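Local atomic coordinates of fructokinase (Vibrio cholerae serotype O1, PDB entry 5EYN), a protein that phosphorylates fructose at the expense of ATP, as a metal-binding sugar kinase of the PfkB (ribokinase) family. Residues D172-E177 / E206-L210. Sequence-based numbering, arbitrary orientation.
Sequences DPNLRE and ELQFL. With CA (calcium ion), chain C; FRU (beta-D-fructofuranose), chain B; BEF (beryllium trifluoride ion), chain D.
A calcium ion lies beside both segments: Asn174 OD1 ligates it directly at 2.3 Å, whereas Glu206 is linked to it through the metal-bound waters 1 and 4, and Asp172 likewise acts from the second shell. Water 1, a calcium ligand, donates to Asp172 OD1 (2.7 Å) and Glu206 OE2 (2.8 Å), bridging carboxylates whose OD1 and OE2 lie 4.3 Å apart; water 4, also a ligand, donates to Glu206 OE1 (2.7 Å) and accepts from Arg176 NH1 (3.0 Å). The direct polar link is Leu175 N to Glu206 OE1, 3.0 Å. Asn174 has left-handed backbone angles (51/59), and its CB points away from the helix while those of Pro173 and Leu175 point toward it. The loop leaves the C-terminal end of strand 168-172 of the central sheet, and helix 204-211 follows the adjacent parallel strand 199-203, so the site lies at the strand ends of a ribokinase-like fold. Arg176 turns to the active site, giving NE to fructose O2 (3.0 Å) and NH2 to fructose O5 and beryllium trifluoride F3 (both 3.1 Å); NH1 holds Leu175 O at 2.9 Å. Asn174 ND2 bonds to Asp266, itself a fructose ligand. On the helix side Leu175 (mt) packs CD1 against Phe209 CD2 (3.7 Å) and Leu210 CG (4.0 Å), its CA 7.2 Å from that of Glu206, and Pro173 CG meets Leu210 CD1 at 3.9 Å.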
loop_
_atom_site.group_PDB
_atom_site.type_symbol
_atom_site.label_atom_id
_atom_site.label_comp_id
_atom_site.label_asym_id
_atom_site.label_seq_id
_atom_site.Cartn_x
_atom_site.Cartn_y
_atom_site.Cartn_z
ATOM N N ASP A 172 -4.193 24.309 -4.745
ATOM C CA ASP A 172 -4.906 23.501 -5.730
ATOM C C ASP A 172 -5.639 22.448 -4.918
ATOM O O ASP A 172 -5.017 21.530 -4.409
ATOM C CB ASP A 172 -3.909 22.845 -6.692
ATOM C CG ASP A 172 -4.540 21.878 -7.661
ATOM O OD1 ASP A 172 -5.749 21.622 -7.577
ATOM O OD2 ASP A 172 -3.778 21.354 -8.493
ATOM N N PRO A 173 -6.953 22.618 -4.741
ATOM C CA PRO A 173 -7.660 21.650 -3.897
ATOM C C PRO A 173 -7.301 20.194 -4.237
ATOM O O PRO A 173 -6.992 19.430 -3.332
ATOM C CB PRO A 173 -9.124 22.008 -4.134
ATOM C CG PRO A 173 -9.085 23.517 -4.300
ATOM C CD PRO A 173 -7.795 23.786 -5.069
ATOM N N ASN A 174 -7.317 19.808 -5.500
ATOM C CA ASN A 174 -6.856 18.478 -5.860
ATOM C C ASN A 174 -7.550 17.441 -4.977
ATOM O O ASN A 174 -6.926 16.663 -4.252
ATOM C CB ASN A 174 -5.336 18.383 -5.710
ATOM C CG ASN A 174 -4.666 17.864 -6.930
ATOM O OD1 ASN A 174 -5.301 17.257 -7.801
ATOM N ND2 ASN A 174 -3.381 18.148 -7.039
ATOM N N LEU A 175 -8.864 17.445 -5.051
ATOM C CA LEU A 175 -9.662 16.714 -4.093
ATOM C C LEU A 175 -9.523 15.220 -4.197
ATOM O O LEU A 175 -9.611 14.654 -5.283
ATOM C CB LEU A 175 -11.130 17.078 -4.240
ATOM C CG LEU A 175 -11.455 18.556 -4.076
ATOM C CD1 LEU A 175 -12.958 18.773 -4.275
ATOM C CD2 LEU A 175 -10.978 19.095 -2.725
ATOM N N ARG A 176 -9.314 14.588 -3.049
ATOM C CA ARG A 176 -9.265 13.144 -2.916
ATOM C C ARG A 176 -10.024 12.796 -1.635
ATOM O O ARG A 176 -9.437 12.651 -0.555
ATOM C CB ARG A 176 -7.814 12.656 -2.843
ATOM C CG ARG A 176 -6.905 13.147 -3.980
ATOM C CD ARG A 176 -7.192 12.486 -5.319
ATOM N NE ARG A 176 -6.157 12.895 -6.251
ATOM C CZ ARG A 176 -6.205 13.975 -7.015
ATOM N NH1 ARG A 176 -7.271 14.747 -7.062
ATOM N NH2 ARG A 176 -5.168 14.271 -7.780
ATOM N N GLU A 177 -11.341 12.691 -1.754
ATOM C CA GLU A 177 -12.206 12.632 -0.574
ATOM C C GLU A 177 -11.876 11.469 0.335
ATOM O O GLU A 177 -11.983 11.599 1.550
ATOM C CB GLU A 177 -13.679 12.533 -0.991
ATOM C CG GLU A 177 -14.672 12.602 0.157
ATOM C CD GLU A 177 -16.097 12.512 -0.341
ATOM O OE1 GLU A 177 -16.474 11.450 -0.881
ATOM O OE2 GLU A 177 -16.827 13.513 -0.221
ATOM N N GLU A 206 -14.069 20.419 -9.731
ATOM C CA GLU A 206 -13.790 20.769 -8.348
ATOM C C GLU A 206 -14.438 22.099 -7.961
ATOM O O GLU A 206 -14.917 22.255 -6.845
ATOM C CB GLU A 206 -12.281 20.804 -8.120
ATOM C CG GLU A 206 -11.673 19.426 -8.088
ATOM C CD GLU A 206 -10.164 19.418 -8.245
ATOM O OE1 GLU A 206 -9.546 18.471 -7.738
ATOM O OE2 GLU A 206 -9.599 20.338 -8.879
ATOM N N LEU A 207 -14.388 23.082 -8.848
ATOM C CA LEU A 207 -14.977 24.380 -8.557
ATOM C C LEU A 207 -16.454 24.205 -8.301
ATOM O O LEU A 207 -16.991 24.728 -7.329
ATOM C CB LEU A 207 -14.761 25.346 -9.717
ATOM C CG LEU A 207 -15.490 26.679 -9.581
ATOM C CD1 LEU A 207 -15.015 27.410 -8.344
ATOM C CD2 LEU A 207 -15.286 27.534 -10.817
ATOM N N GLN A 208 -17.119 23.444 -9.163
ATOM C CA GLN A 208 -18.555 23.240 -9.008
ATOM C C GLN A 208 -18.888 22.465 -7.739
ATOM O O GLN A 208 -19.833 22.800 -7.038
ATOM C CB GLN A 208 -19.145 22.554 -10.245
ATOM C CG GLN A 208 -19.118 23.474 -11.447
ATOM C CD GLN A 208 -19.769 22.897 -12.685
ATOM O OE1 GLN A 208 -20.560 21.950 -12.620
ATOM N NE2 GLN A 208 -19.443 23.480 -13.830
ATOM N N PHE A 209 -18.100 21.443 -7.440
ATOM C CA PHE A 209 -18.320 20.641 -6.241
ATOM C C PHE A 209 -18.174 21.499 -4.991
ATOM O O PHE A 209 -19.001 21.456 -4.097
ATOM C CB PHE A 209 -17.328 19.481 -6.192
ATOM C CG PHE A 209 -17.463 18.627 -4.972
ATOM C CD1 PHE A 209 -18.407 17.613 -4.922
ATOM C CD2 PHE A 209 -16.654 18.835 -3.871
ATOM C CE1 PHE A 209 -18.536 16.827 -3.806
ATOM C CE2 PHE A 209 -16.779 18.037 -2.745
ATOM C CZ PHE A 209 -17.721 17.041 -2.715
ATOM N N LEU A 210 -17.116 22.292 -4.936
ATOM C CA LEU A 210 -16.818 23.046 -3.722
ATOM C C LEU A 210 -17.779 24.193 -3.486
ATOM O O LEU A 210 -17.937 24.634 -2.356
ATOM C CB LEU A 210 -15.392 23.578 -3.776
ATOM C CG LEU A 210 -14.323 22.509 -3.588
ATOM C CD1 LEU A 210 -12.958 23.046 -3.988
ATOM C CD2 LEU A 210 -14.290 21.984 -2.150
HETATM CA CA CA C . -5.817 17.779 -9.999
HETATM C C1 FRU B . -2.428 12.416 -4.605
HETATM C C2 FRU B . -2.449 11.992 -6.067
HETATM C C3 FRU B . -1.308 11.120 -6.548
HETATM C C4 FRU B . -1.021 11.593 -7.935
HETATM C C5 FRU B . -1.444 13.017 -7.861
HETATM C C6 FRU B . -1.994 13.569 -9.154
HETATM O O1 FRU B . -1.363 13.278 -4.343
HETATM O O2 FRU B . -3.653 11.314 -6.262
HETATM O O3 FRU B . -1.701 9.786 -6.426
HETATM O O4 FRU B . 0.318 11.515 -8.290
HETATM O O5 FRU B . -2.414 13.153 -6.837
HETATM O O6 FRU B . -2.395 14.910 -9.014
HETATM BE BE BEF D . -4.194 15.818 -11.749
HETATM F F1 BEF D . -4.259 14.403 -12.357
HETATM F F2 BEF D . -2.744 16.290 -11.426
HETATM F F3 BEF D . -4.836 15.857 -10.377
HETATM O O HOH W 1 -6.875 19.980 -9.383
HETATM O O HOH W 2 -3.887 19.148 -10.105
HETATM O O HOH W 3 -10.778 15.950 -7.605
HETATM O O HOH W 4 -7.903 16.823 -9.200
HETATM O O HOH W 5 -6.372 17.952 -12.355
#